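Local coordinates for UL18 protein (Human herpesvirus 5, PDB 3D2U) that helps the virus evade host natural killer cells as an MHC class I mimic that engages the inhibitory receptor LILRB1, at residues I86-R91 / K145-Y150; S94-T99 / F117-E122; F184-T189 / G213-E218; P236-L241 / Q251-A256. The protein carries 4 engineered substitutions. One frame throughout, in Å; residues are numbered along the deposited sequence.

Contact 1 (I86-R91 / K145-Y150); sequences IALGYR and KQQKTY. Engineered in segment 145-150: Gln-147 (natural residue Asn).
A surface contact between two helix ends closes one end of the class I MHC platform: the last turn of helix 62-88 meets the lead-in and first turn of helix 148-156. In class I molecules these two ends flank the part of the groove that takes the peptide C terminus. The two segments meet by apolar and CH-pi packing, without a hydrogen bond between them. The centre is Ala-87, whose CB lies over one face of the Tyr-150 ring, offset toward the rim, in a CH-pi contact 3.8 Å from the ring centroid. Tyr-150 reaches it because its CG is anti to the backbone N (chi1 167°). Leu-88 adds its CD2 branch, 3.9 Å from Tyr-150 CD2, and its side chain slides past that of Gln-147, the two running in opposite directions. Gln-147, an engineered residue, holds the N-cap position of helix 148-156; the turn entering the helix is tied by Lys-148 N to Lys-145 O at 3.1 Å. Beyond Leu-88 the helix is left at Gly-89, which has positive phi, and the chain swings on to Arg-91. At the outer margin the Arg-91 and Gln-146 side chains cross at about a right angle, and Gln-146 CG sits at the guanidinium edge, near its plane, 4.1 Å from Arg-91 NH2.

Contact 2 (S94-T99 / F117-E122); sequences SVLTWT and FGWDGE
Strands 95-99 and 117-119 run antiparallel, their axes 4.7 Å apart at closest and their directions 166° apart, with Thr-97 and Gly-118 as the hydrogen-bonded pair between two non-hydrogen-bonded ones, Leu-96 with Trp-119 and Trp-98 with Phe-117. Thr-97 N gives an almost straight bond to Gly-118 O (2.9 Å, 176°), whereas the return bond from Gly-118 N to Thr-97 O is more bent. Asp-120 N continues the pairing to Val-95 O, just as a type I' turn from Trp-119 to Glu-122 reverses the chain. A water joins this turn to the partner strand, accepting from Gly-121 N and hydrogen-bonding Thr-97 OG1.

On the face of Leu-96, Trp-98, Phe-117 and Trp-119, Trp-98 CB stands over the Phe-117 ring, 3.7 Å from its centroid. The Phe-117 ring and the five-membered ring of Trp-98 are near parallel, at 4°, but slid until they barely overlap. Leu-96 CB meets the Trp-119 indole in plane at its edge, 3.4 Å from Trp-119 CD1, while Val-95 O lies over a face of the same indole.

This is part of the groove floor: the bound peptide packs on Leu-96 and Phe-117, and helix 62-88 covers Trp-98 and Trp-119. On the sheet's other face an aromatic side chain of another protein chain packs on Thr-97. Strand 2-11 flanks one side and strand 122-127 the other.

Contact 3 (F184-T189 / G213-E218); sequences FQPPVT and GFFPGE. Unlike the reference sequence in segment 184-189: Pro-186 (reference Thr).
At the junction of the class I platform and the immunoglobulin C1-set domain, the linker after helix 173-184 is pinned by a single antiparallel bridge, Thr-189 with Phe-215. Both backbone groups of each residue are used in it. Thr-189 N donates nearly along the C=O axis of Phe-215 (N to O 2.7 Å, 168°), and Phe-215 N answers in the carbonyl plane of Thr-189 O at 3.0 Å. The Thr-189 hydroxyl turns back within its own segment: OG1 sits beside the backbone N (chi1 -53°) and donates to Pro-187 O at 3.0 Å, from above the carbonyl plane. Other polar groups find partners farther off: Gln-185 looks to the platform, its NE2 bonded to Asp-26 and its OE1 weakly to His-1, while Pro-216, which follows a cis peptide bond, offers its carbonyl to His-269. Gly-213 and Phe-214 form a G1 beta bulge opposite Phe-249, where strand 204-214 turns its corner. The buried Phe-215 ring, placed with CG anti to the backbone N and touched by Gln-28 of the platform, turns its edge to the linker: Pro-186 O lies in the ring plane, 3.9 Å from Phe-215 CE2.

Contact 4 (P236-L241 / Q251-A256); sequences PQCNPL and QGCYVA
Segments 236-241 and 251-256 run antiparallel, 170° apart end to end, in the register Gln-237 with Tyr-254 and Cys-238 with Cys-253. The first is the hydrogen-bonded pair: Gln-237 N donates to Tyr-254 O, and Tyr-254 N to Gln-237 O at 2.7 Å. Asn-239 N then reaches Gly-252 O (2.8 Å, 167°). Farther along, a side chain takes over from the backbone, as the extended Gln-251 brings NE2 to Asn-239 O at 2.9 Å, with the acceptor in the plane of the amide. Water 2 also spans the strands there, donating to Pro-240 O and accepting from Gly-252 N.

The non-hydrogen-bonded pair carries the disulfide. Its CA atoms are only 3.8 Å apart, and both SG atoms lie beside their backbone N, with a chi3 of 91° about the Cys-238 SG to Cys-253 SG bond. Cys-253 packs on Ile-221 and Phe-223 of the opposing sheet. On the other face, Gln-237 and Tyr-254 point the same way side by side, and Gln-237 CB lies over the phenol ring, 4.0 Å from the centroid. Bent at chi2, the Gln-237 chain donates through NE2 to Cys-238 O, and its OE1 bonds a basic side chain of another protein chain. A basic side chain of that same chain makes a cation-pi contact with Tyr-254. Pro-236 CG meets Val-255 CG1 at 3.6 Å.

This is the edge hairpin of the four-stranded sheet of a C1-set immunoglobulin domain, stapled by a disulfide between adjacent strands in addition to the intersheet bridge Cys-209 to Cys-265 characteristic of the fold.

Two linked pairs emerge. Contacts 1 and 2, centred 13 Å apart, share the platform, with contact 2 nested along the chain within the loop closed by contact 1. They touch where Leu-88 CD1 packs on Trp-119 CE3 at 3.8 Å, and Arg-91 N is hydrogen-bonded to Asp-120 OD2 at 2.8 Å. Of the four contacts, contact 2 is the one touched by the bound peptide. Contacts 3 and 4 have centres 21 Å apart, reach the same immunoglobulin sheet and meet through Phe-214 CZ and Leu-241 CD1 at 3.4 Å. Between the pairs, contacts 2 and 3 approach to about 17 Å at their nearest atoms, and contacts 1 and 3 lie on opposite sides of the chain's centre.

Contact 1 (I86-R91 / K145-Y150)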
loop_
_atom_site.group_PDB
_atom_site.type_symbol
_atom_site.label_atom_id
_atom_site.label_comp_id
_atom_site.label_asym_id
_atom_site.label_seq_id
_atom_site.Cartn_x
_atom_site.Cartn_y
_atom_site.Cartn_z
ATOM N N ILE A 86 30.251 -4.213 2.402
ATOM C CA ILE A 86 31.373 -5.128 2.555
ATOM C C ILE A 86 31.119 -6.137 3.669
ATOM O O ILE A 86 31.274 -7.333 3.481
ATOM C CB ILE A 86 32.697 -4.353 2.857
ATOM C CG1 ILE A 86 33.162 -3.604 1.599
ATOM C CG2 ILE A 86 33.781 -5.320 3.336
ATOM C CD1 ILE A 86 34.359 -2.702 1.826
ATOM N N ALA A 87 30.714 -5.650 4.831
ATOM C CA ALA A 87 30.474 -6.517 5.975
ATOM C C ALA A 87 29.185 -7.333 5.920
ATOM O O ALA A 87 29.183 -8.522 6.255
ATOM C CB ALA A 87 30.493 -5.690 7.253
ATOM N N LEU A 88 28.088 -6.712 5.494
ATOM C CA LEU A 88 26.805 -7.407 5.475
ATOM C C LEU A 88 26.311 -7.939 4.135
ATOM O O LEU A 88 25.574 -8.927 4.104
ATOM C CB LEU A 88 25.708 -6.502 6.045
ATOM C CG LEU A 88 25.868 -5.773 7.379
ATOM C CD1 LEU A 88 24.565 -5.036 7.691
ATOM C CD2 LEU A 88 26.196 -6.742 8.491
ATOM N N GLY A 89 26.700 -7.301 3.034
ATOM C CA GLY A 89 26.195 -7.731 1.740
ATOM C C GLY A 89 24.710 -7.409 1.796
ATOM O O GLY A 89 24.296 -6.738 2.710
ATOM N N TYR A 90 23.897 -7.863 0.858
ATOM C CA TYR A 90 22.474 -7.556 0.945
ATOM C C TYR A 90 21.682 -8.678 0.314
ATOM O O TYR A 90 22.234 -9.485 -0.418
ATOM C CB TYR A 90 22.164 -6.228 0.236
ATOM C CG TYR A 90 22.336 -6.289 -1.260
ATOM C CD1 TYR A 90 21.241 -6.498 -2.105
ATOM C CD2 TYR A 90 23.603 -6.179 -1.835
ATOM C CE1 TYR A 90 21.409 -6.591 -3.480
ATOM C CE2 TYR A 90 23.776 -6.276 -3.204
ATOM C CZ TYR A 90 22.678 -6.482 -4.022
ATOM O OH TYR A 90 22.857 -6.574 -5.380
ATOM N N ARG A 91 20.388 -8.720 0.604
ATOM C CA ARG A 91 19.517 -9.739 0.051
ATOM C C ARG A 91 18.588 -9.154 -1.020
ATOM O O ARG A 91 18.347 -9.776 -2.055
ATOM C CB ARG A 91 18.715 -10.404 1.180
ATOM C CG ARG A 91 19.585 -11.097 2.242
ATOM C CD ARG A 91 20.475 -12.176 1.615
ATOM N NE ARG A 91 21.471 -12.736 2.531
ATOM C CZ ARG A 91 21.263 -13.765 3.344
ATOM N NH1 ARG A 91 20.082 -14.364 3.369
ATOM N NH2 ARG A 91 22.244 -14.208 4.123
ATOM N N LYS A 145 20.881 -12.037 11.283
ATOM C CA LYS A 145 21.505 -12.904 12.278
ATOM C C LYS A 145 22.791 -13.484 11.674
ATOM O O LYS A 145 23.727 -13.830 12.393
ATOM C CB LYS A 145 20.542 -14.019 12.735
ATOM C CG LYS A 145 19.924 -14.868 11.630
ATOM C CD LYS A 145 19.036 -15.971 12.221
ATOM C CE LYS A 145 17.744 -16.153 11.427
ATOM N NZ LYS A 145 16.808 -14.992 11.591
ATOM N N GLN A 146 22.847 -13.530 10.346
ATOM C CA GLN A 146 24.019 -14.027 9.622
ATOM C C GLN A 146 25.273 -13.246 10.029
ATOM O O GLN A 146 26.390 -13.741 9.907
ATOM C CB GLN A 146 23.792 -13.900 8.104
ATOM C CG GLN A 146 24.898 -14.481 7.219
ATOM C CD GLN A 146 25.125 -15.971 7.442
ATOM O OE1 GLN A 146 24.243 -16.681 7.906
ATOM N NE2 GLN A 146 26.315 -16.446 7.106
ATOM N N GLN A 147 25.087 -12.022 10.510
ATOM C CA GLN A 147 26.221 -11.206 10.937
ATOM C C GLN A 147 25.956 -10.592 12.314
ATOM O O GLN A 147 26.252 -9.416 12.548
ATOM C CB GLN A 147 26.490 -10.092 9.924
ATOM C CG GLN A 147 26.867 -10.580 8.523
ATOM C CD GLN A 147 28.150 -11.394 8.507
ATOM O OE1 GLN A 147 28.999 -11.252 9.390
ATOM N NE2 GLN A 147 28.312 -12.229 7.482
ATOM N N LYS A 148 25.413 -11.402 13.222
ATOM C CA LYS A 148 25.085 -10.960 14.575
ATOM C C LYS A 148 26.243 -10.446 15.410
ATOM O O LYS A 148 26.168 -9.361 15.984
ATOM C CB LYS A 148 24.361 -12.078 15.336
ATOM C CG LYS A 148 24.202 -11.825 16.837
ATOM C CD LYS A 148 23.089 -12.686 17.402
ATOM C CE LYS A 148 22.922 -12.502 18.901
ATOM N NZ LYS A 148 21.752 -13.285 19.387
ATOM N N THR A 149 27.321 -11.208 15.501
ATOM C CA THR A 149 28.422 -10.725 16.314
ATOM C C THR A 149 29.016 -9.426 15.757
ATOM O O THR A 149 29.430 -8.560 16.530
ATOM C CB THR A 149 29.507 -11.814 16.523
ATOM O OG1 THR A 149 29.930 -12.320 15.256
ATOM C CG2 THR A 149 28.942 -12.966 17.379
ATOM N N TYR A 150 29.041 -9.259 14.434
ATOM C CA TYR A 150 29.563 -8.008 13.875
ATOM C C TYR A 150 28.626 -6.847 14.231
ATOM O O TYR A 150 29.075 -5.796 14.684
ATOM C CB TYR A 150 29.703 -8.080 12.354
ATOM C CG TYR A 150 29.944 -6.725 11.689
ATOM C CD1 TYR A 150 31.237 -6.209 11.523
ATOM C CD2 TYR A 150 28.873 -5.962 11.225
ATOM C CE1 TYR A 150 31.449 -4.963 10.903
ATOM C CE2 TYR A 150 29.070 -4.720 10.608
ATOM C CZ TYR A 150 30.352 -4.228 10.449
ATOM O OH TYR A 150 30.519 -3.012 9.834
#

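Contact 2 (S94-T99 / F117-E122)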
loop_
_atom_site.group_PDB
_atom_site.type_symbol
_atom_site.label_atom_id
_atom_site.label_comp_id
_atom_site.label_asym_id
_atom_site.label_seq_id
_atom_site.Cartn_x
_atom_site.Cartn_y
_atom_site.Cartn_z
ATOM N N SER A 94 21.039 -2.967 -1.326
ATOM C CA SER A 94 22.021 -2.431 -0.409
ATOM C C SER A 94 21.677 -0.965 -0.135
ATOM O O SER A 94 22.279 -0.065 -0.728
ATOM C CB SER A 94 23.422 -2.563 -1.019
ATOM O OG SER A 94 23.447 -2.107 -2.368
ATOM N N VAL A 95 20.687 -0.744 0.738
ATOM C CA VAL A 95 20.226 0.602 1.132
ATOM C C VAL A 95 20.231 0.772 2.628
ATOM O O VAL A 95 19.785 -0.120 3.354
ATOM C CB VAL A 95 18.732 0.902 0.819
ATOM C CG1 VAL A 95 18.598 1.809 -0.359
ATOM C CG2 VAL A 95 17.943 -0.385 0.672
ATOM N N LEU A 96 20.696 1.922 3.096
ATOM C CA LEU A 96 20.643 2.199 4.524
ATOM C C LEU A 96 19.585 3.287 4.639
ATOM O O LEU A 96 19.644 4.295 3.939
ATOM C CB LEU A 96 21.985 2.709 5.060
ATOM C CG LEU A 96 22.013 3.112 6.543
ATOM C CD1 LEU A 96 21.782 1.894 7.431
ATOM C CD2 LEU A 96 23.351 3.763 6.872
ATOM N N THR A 97 18.594 3.055 5.488
ATOM C CA THR A 97 17.517 4.010 5.712
ATOM C C THR A 97 17.542 4.327 7.185
ATOM O O THR A 97 17.446 3.420 8.005
ATOM C CB THR A 97 16.142 3.405 5.419
ATOM O OG1 THR A 97 16.013 2.157 6.118
ATOM C CG2 THR A 97 15.948 3.201 3.928
ATOM N N TRP A 98 17.693 5.597 7.532
ATOM C CA TRP A 98 17.700 5.960 8.935
ATOM C C TRP A 98 16.857 7.198 9.157
ATOM O O TRP A 98 16.577 7.955 8.220
ATOM C CB TRP A 98 19.133 6.112 9.478
ATOM C CG TRP A 98 19.947 7.279 9.018
ATOM C CD1 TRP A 98 20.223 8.411 9.734
ATOM C CD2 TRP A 98 20.682 7.393 7.794
ATOM N NE1 TRP A 98 21.085 9.218 9.036
ATOM C CE2 TRP A 98 21.392 8.616 7.845
ATOM C CE3 TRP A 98 20.816 6.582 6.660
ATOM C CZ2 TRP A 98 22.231 9.045 6.806
ATOM C CZ3 TRP A 98 21.652 7.015 5.620
ATOM C CH2 TRP A 98 22.345 8.232 5.706
ATOM N N THR A 99 16.429 7.392 10.396
ATOM C CA THR A 99 15.542 8.497 10.691
ATOM C C THR A 99 15.601 8.957 12.139
ATOM O O THR A 99 15.986 8.201 13.031
ATOM C CB THR A 99 14.102 8.054 10.380
ATOM O OG1 THR A 99 13.203 9.143 10.586
ATOM C CG2 THR A 99 13.700 6.873 11.280
ATOM N N PHE A 117 17.849 3.005 12.499
ATOM C CA PHE A 117 18.544 2.589 11.288
ATOM C C PHE A 117 18.031 1.245 10.820
ATOM O O PHE A 117 17.683 0.381 11.622
ATOM C CB PHE A 117 20.050 2.442 11.519
ATOM C CG PHE A 117 20.742 3.714 11.875
ATOM C CD1 PHE A 117 20.536 4.305 13.110
ATOM C CD2 PHE A 117 21.594 4.328 10.968
ATOM C CE1 PHE A 117 21.164 5.494 13.440
ATOM C CE2 PHE A 117 22.229 5.515 11.285
ATOM C CZ PHE A 117 22.017 6.104 12.522
ATOM N N GLY A 118 18.020 1.078 9.509
ATOM C CA GLY A 118 17.598 -0.166 8.915
ATOM C C GLY A 118 18.432 -0.383 7.670
ATOM O O GLY A 118 18.681 0.559 6.918
ATOM N N TRP A 119 18.907 -1.605 7.464
ATOM C CA TRP A 119 19.661 -1.888 6.260
ATOM C C TRP A 119 18.909 -2.958 5.488
ATOM O O TRP A 119 18.413 -3.926 6.071
ATOM C CB TRP A 119 21.093 -2.337 6.571
ATOM C CG TRP A 119 22.026 -1.950 5.462
ATOM C CD1 TRP A 119 22.347 -0.681 5.065
ATOM C CD2 TRP A 119 22.679 -2.826 4.554
ATOM N NE1 TRP A 119 23.152 -0.717 3.954
ATOM C CE2 TRP A 119 23.377 -2.027 3.620
ATOM C CE3 TRP A 119 22.740 -4.213 4.429
ATOM C CZ2 TRP A 119 24.127 -2.563 2.583
ATOM C CZ3 TRP A 119 23.478 -4.740 3.402
ATOM C CH2 TRP A 119 24.167 -3.921 2.487
ATOM N N ASP A 120 18.832 -2.773 4.176
ATOM C CA ASP A 120 18.112 -3.699 3.312
ATOM C C ASP A 120 16.737 -4.012 3.903
ATOM O O ASP A 120 16.296 -5.156 3.904
ATOM C CB ASP A 120 18.909 -4.984 3.129
ATOM C CG ASP A 120 18.300 -5.899 2.101
ATOM O OD1 ASP A 120 17.517 -5.416 1.259
ATOM O OD2 ASP A 120 18.609 -7.108 2.130
ATOM N N GLY A 121 16.067 -2.980 4.407
ATOM C CA GLY A 121 14.738 -3.150 4.975
ATOM C C GLY A 121 14.690 -3.863 6.318
ATOM O O GLY A 121 13.607 -4.178 6.815
ATOM N N GLU A 122 15.858 -4.114 6.908
ATOM C CA GLU A 122 15.964 -4.805 8.192
ATOM C C GLU A 122 16.391 -3.844 9.278
ATOM O O GLU A 122 17.375 -3.129 9.118
ATOM C CB GLU A 122 17.023 -5.909 8.108
ATOM C CG GLU A 122 16.790 -6.937 7.021
ATOM C CD GLU A 122 15.534 -7.752 7.251
ATOM O OE1 GLU A 122 15.272 -8.134 8.411
ATOM O OE2 GLU A 122 14.817 -8.035 6.270
HETATM O O HOH W 1 16.367 -0.327 4.117
#

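Contact 3 (F184-T189 / G213-E218)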
loop_
_atom_site.group_PDB
_atom_site.type_symbol
_atom_site.label_atom_id
_atom_site.label_comp_id
_atom_site.label_asym_id
_atom_site.label_seq_id
_atom_site.Cartn_x
_atom_site.Cartn_y
_atom_site.Cartn_z
ATOM N N PHE A 184 5.172 28.929 10.980
ATOM C CA PHE A 184 4.990 29.093 9.541
ATOM C C PHE A 184 3.989 28.130 8.891
ATOM O O PHE A 184 3.439 28.439 7.834
ATOM C CB PHE A 184 6.331 28.949 8.808
ATOM C CG PHE A 184 7.325 30.036 9.099
ATOM C CD1 PHE A 184 8.234 29.910 10.154
ATOM C CD2 PHE A 184 7.410 31.159 8.271
ATOM C CE1 PHE A 184 9.224 30.879 10.369
ATOM C CE2 PHE A 184 8.395 32.130 8.481
ATOM C CZ PHE A 184 9.302 31.985 9.533
ATOM N N GLN A 185 3.755 26.964 9.493
ATOM C CA GLN A 185 2.836 25.991 8.887
ATOM C C GLN A 185 1.445 26.587 8.702
ATOM O O GLN A 185 1.058 27.506 9.422
ATOM C CB GLN A 185 2.756 24.718 9.739
ATOM C CG GLN A 185 1.978 24.878 11.026
ATOM C CD GLN A 185 2.089 23.668 11.925
ATOM O OE1 GLN A 185 1.755 23.730 13.103
ATOM N NE2 GLN A 185 2.548 22.560 11.370
ATOM N N PRO A 186 0.674 26.074 7.727
ATOM C CA PRO A 186 -0.673 26.616 7.503
ATOM C C PRO A 186 -1.591 26.375 8.693
ATOM O O PRO A 186 -1.258 25.612 9.597
ATOM C CB PRO A 186 -1.192 25.848 6.276
ATOM C CG PRO A 186 -0.032 25.002 5.789
ATOM C CD PRO A 186 0.915 24.851 6.938
ATOM N N PRO A 187 -2.758 27.038 8.706
ATOM C CA PRO A 187 -3.746 26.887 9.777
ATOM C C PRO A 187 -4.568 25.641 9.442
ATOM O O PRO A 187 -4.420 25.086 8.359
ATOM C CB PRO A 187 -4.564 28.162 9.653
ATOM C CG PRO A 187 -4.583 28.375 8.152
ATOM C CD PRO A 187 -3.137 28.135 7.794
ATOM N N VAL A 188 -5.424 25.198 10.356
ATOM C CA VAL A 188 -6.253 24.026 10.073
ATOM C C VAL A 188 -7.022 24.264 8.780
ATOM O O VAL A 188 -7.661 25.297 8.606
ATOM C CB VAL A 188 -7.265 23.749 11.198
ATOM C CG1 VAL A 188 -8.223 22.653 10.778
ATOM C CG2 VAL A 188 -6.539 23.344 12.448
ATOM N N THR A 189 -6.951 23.304 7.869
ATOM C CA THR A 189 -7.627 23.425 6.595
ATOM C C THR A 189 -8.641 22.287 6.439
ATOM O O THR A 189 -8.271 21.113 6.331
ATOM C CB THR A 189 -6.592 23.419 5.460
ATOM O OG1 THR A 189 -5.611 24.431 5.730
ATOM C CG2 THR A 189 -7.248 23.713 4.134
ATOM N N GLY A 213 -8.231 17.844 0.091
ATOM C CA GLY A 213 -7.408 18.923 0.609
ATOM C C GLY A 213 -7.479 19.316 2.074
ATOM O O GLY A 213 -7.529 20.501 2.394
ATOM N N PHE A 214 -7.451 18.348 2.977
ATOM C CA PHE A 214 -7.497 18.698 4.380
ATOM C C PHE A 214 -6.141 18.538 5.019
ATOM O O PHE A 214 -5.320 17.753 4.560
ATOM C CB PHE A 214 -8.553 17.866 5.139
ATOM C CG PHE A 214 -8.399 16.364 5.002
ATOM C CD1 PHE A 214 -7.843 15.609 6.032
ATOM C CD2 PHE A 214 -8.877 15.700 3.869
ATOM C CE1 PHE A 214 -7.779 14.203 5.939
ATOM C CE2 PHE A 214 -8.819 14.309 3.764
ATOM C CZ PHE A 214 -8.269 13.556 4.803
ATOM N N PHE A 215 -5.938 19.314 6.081
ATOM C CA PHE A 215 -4.732 19.329 6.885
ATOM C C PHE A 215 -5.150 19.899 8.248
ATOM O O PHE A 215 -5.826 20.915 8.313
ATOM C CB PHE A 215 -3.686 20.263 6.254
ATOM C CG PHE A 215 -2.492 20.476 7.117
ATOM C CD1 PHE A 215 -1.573 19.445 7.311
ATOM C CD2 PHE A 215 -2.303 21.683 7.779
ATOM C CE1 PHE A 215 -0.483 19.612 8.156
ATOM C CE2 PHE A 215 -1.208 21.860 8.632
ATOM C CZ PHE A 215 -0.299 20.822 8.819
ATOM N N PRO A 216 -4.791 19.230 9.366
ATOM C CA PRO A 216 -3.982 18.016 9.508
ATOM C C PRO A 216 -4.658 16.800 8.885
ATOM O O PRO A 216 -5.811 16.859 8.460
ATOM C CB PRO A 216 -3.860 17.863 11.030
ATOM C CG PRO A 216 -4.008 19.255 11.525
ATOM C CD PRO A 216 -5.133 19.772 10.683
ATOM N N GLY A 217 -3.927 15.693 8.853
ATOM C CA GLY A 217 -4.439 14.473 8.257
ATOM C C GLY A 217 -5.505 13.661 8.984
ATOM O O GLY A 217 -6.177 12.860 8.339
ATOM N N GLU A 218 -5.690 13.826 10.291
ATOM C CA GLU A 218 -6.719 13.022 10.936
ATOM C C GLU A 218 -8.108 13.518 10.579
ATOM O O GLU A 218 -8.372 14.721 10.562
ATOM C CB GLU A 218 -6.539 12.954 12.458
ATOM C CG GLU A 218 -7.657 12.143 13.176
ATOM C CD GLU A 218 -7.905 10.724 12.607
ATOM O OE1 GLU A 218 -7.807 10.509 11.370
ATOM O OE2 GLU A 218 -8.235 9.819 13.410
#

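Contact 4 (P236-L241 / Q251-A256)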
loop_
_atom_site.group_PDB
_atom_site.type_symbol
_atom_site.label_atom_id
_atom_site.label_comp_id
_atom_site.label_asym_id
_atom_site.label_seq_id
_atom_site.Cartn_x
_atom_site.Cartn_y
_atom_site.Cartn_z
ATOM N N PRO A 236 -19.140 -0.402 5.667
ATOM C CA PRO A 236 -18.478 0.804 5.148
ATOM C C PRO A 236 -16.987 0.567 5.065
ATOM O O PRO A 236 -16.416 -0.131 5.905
ATOM C CB PRO A 236 -18.810 1.888 6.176
ATOM C CG PRO A 236 -19.884 1.298 7.048
ATOM C CD PRO A 236 -19.657 -0.190 7.028
ATOM N N GLN A 237 -16.354 1.170 4.068
ATOM C CA GLN A 237 -14.929 0.996 3.855
ATOM C C GLN A 237 -14.322 2.265 3.253
ATOM O O GLN A 237 -14.925 2.893 2.381
ATOM C CB GLN A 237 -14.728 -0.197 2.901
ATOM C CG GLN A 237 -13.290 -0.540 2.556
ATOM C CD GLN A 237 -12.491 -0.960 3.766
ATOM O OE1 GLN A 237 -12.914 -1.826 4.530
ATOM N NE2 GLN A 237 -11.326 -0.346 3.947
ATOM N N CYS A 238 -13.128 2.632 3.708
ATOM C CA CYS A 238 -12.441 3.809 3.188
ATOM C C CYS A 238 -11.142 3.397 2.544
ATOM O O CYS A 238 -10.501 2.448 2.983
ATOM C CB CYS A 238 -12.077 4.790 4.303
ATOM S SG CYS A 238 -13.447 5.629 5.148
ATOM N N ASN A 239 -10.747 4.116 1.502
ATOM C CA ASN A 239 -9.461 3.851 0.878
ATOM C C ASN A 239 -8.470 4.476 1.846
ATOM O O ASN A 239 -8.870 5.158 2.785
ATOM C CB ASN A 239 -9.358 4.523 -0.491
ATOM C CG ASN A 239 -9.985 3.692 -1.589
ATOM O OD1 ASN A 239 -10.070 2.474 -1.478
ATOM N ND2 ASN A 239 -10.400 4.340 -2.662
ATOM N N PRO A 240 -7.171 4.269 1.631
ATOM C CA PRO A 240 -6.220 4.871 2.572
ATOM C C PRO A 240 -6.169 6.405 2.527
ATOM O O PRO A 240 -6.643 7.035 1.580
ATOM C CB PRO A 240 -4.878 4.252 2.156
ATOM C CG PRO A 240 -5.264 2.986 1.404
ATOM C CD PRO A 240 -6.476 3.440 0.632
ATOM N N LEU A 241 -5.600 6.988 3.577
ATOM C CA LEU A 241 -5.400 8.426 3.681
ATOM C C LEU A 241 -4.195 8.681 2.773
ATOM O O LEU A 241 -3.117 8.129 2.987
ATOM C CB LEU A 241 -5.074 8.794 5.128
ATOM C CG LEU A 241 -4.853 10.258 5.526
ATOM C CD1 LEU A 241 -6.150 11.048 5.498
ATOM C CD2 LEU A 241 -4.292 10.264 6.925
ATOM N N GLN A 251 -9.126 11.425 1.180
ATOM C CA GLN A 251 -9.668 10.134 1.572
ATOM C C GLN A 251 -11.091 9.920 1.070
ATOM O O GLN A 251 -11.976 10.758 1.274
ATOM C CB GLN A 251 -9.587 9.916 3.093
ATOM C CG GLN A 251 -9.853 8.450 3.493
ATOM C CD GLN A 251 -9.434 8.115 4.918
ATOM O OE1 GLN A 251 -9.635 8.900 5.839
ATOM N NE2 GLN A 251 -8.872 6.930 5.103
ATOM N N GLY A 252 -11.290 8.801 0.376
ATOM C CA GLY A 252 -12.601 8.447 -0.149
ATOM C C GLY A 252 -13.101 7.178 0.528
ATOM O O GLY A 252 -12.303 6.300 0.864
ATOM N N CYS A 253 -14.411 7.074 0.743
ATOM C CA CYS A 253 -15.002 5.894 1.386
ATOM C C CYS A 253 -16.267 5.482 0.624
ATOM O O CYS A 253 -16.816 6.281 -0.132
ATOM C CB CYS A 253 -15.367 6.211 2.848
ATOM S SG CYS A 253 -14.057 7.046 3.824
ATOM N N TYR A 254 -16.736 4.251 0.836
ATOM C CA TYR A 254 -17.938 3.753 0.158
ATOM C C TYR A 254 -18.711 2.750 1.034
ATOM O O TYR A 254 -18.142 2.227 1.982
ATOM C CB TYR A 254 -17.524 3.095 -1.188
ATOM C CG TYR A 254 -16.655 1.853 -1.062
ATOM C CD1 TYR A 254 -17.215 0.596 -0.791
ATOM C CD2 TYR A 254 -15.267 1.938 -1.158
ATOM C CE1 TYR A 254 -16.411 -0.533 -0.612
ATOM C CE2 TYR A 254 -14.455 0.802 -0.982
ATOM C CZ TYR A 254 -15.034 -0.421 -0.706
ATOM O OH TYR A 254 -14.226 -1.520 -0.483
ATOM N N VAL A 255 -19.996 2.518 0.733
ATOM C CA VAL A 255 -20.841 1.521 1.432
ATOM C C VAL A 255 -21.884 0.943 0.505
ATOM O O VAL A 255 -22.455 1.662 -0.316
ATOM C CB VAL A 255 -21.772 2.036 2.559
ATOM C CG1 VAL A 255 -21.507 1.284 3.835
ATOM C CG2 VAL A 255 -21.735 3.514 2.688
ATOM N N ALA A 256 -22.181 -0.336 0.685
ATOM C CA ALA A 256 -23.214 -0.956 -0.119
ATOM C C ALA A 256 -24.556 -0.648 0.556
ATOM O O ALA A 256 -24.749 -0.946 1.735
ATOM C CB ALA A 256 -22.979 -2.452 -0.205
HETATM O O HOH W 2 -8.689 7.490 -0.206
#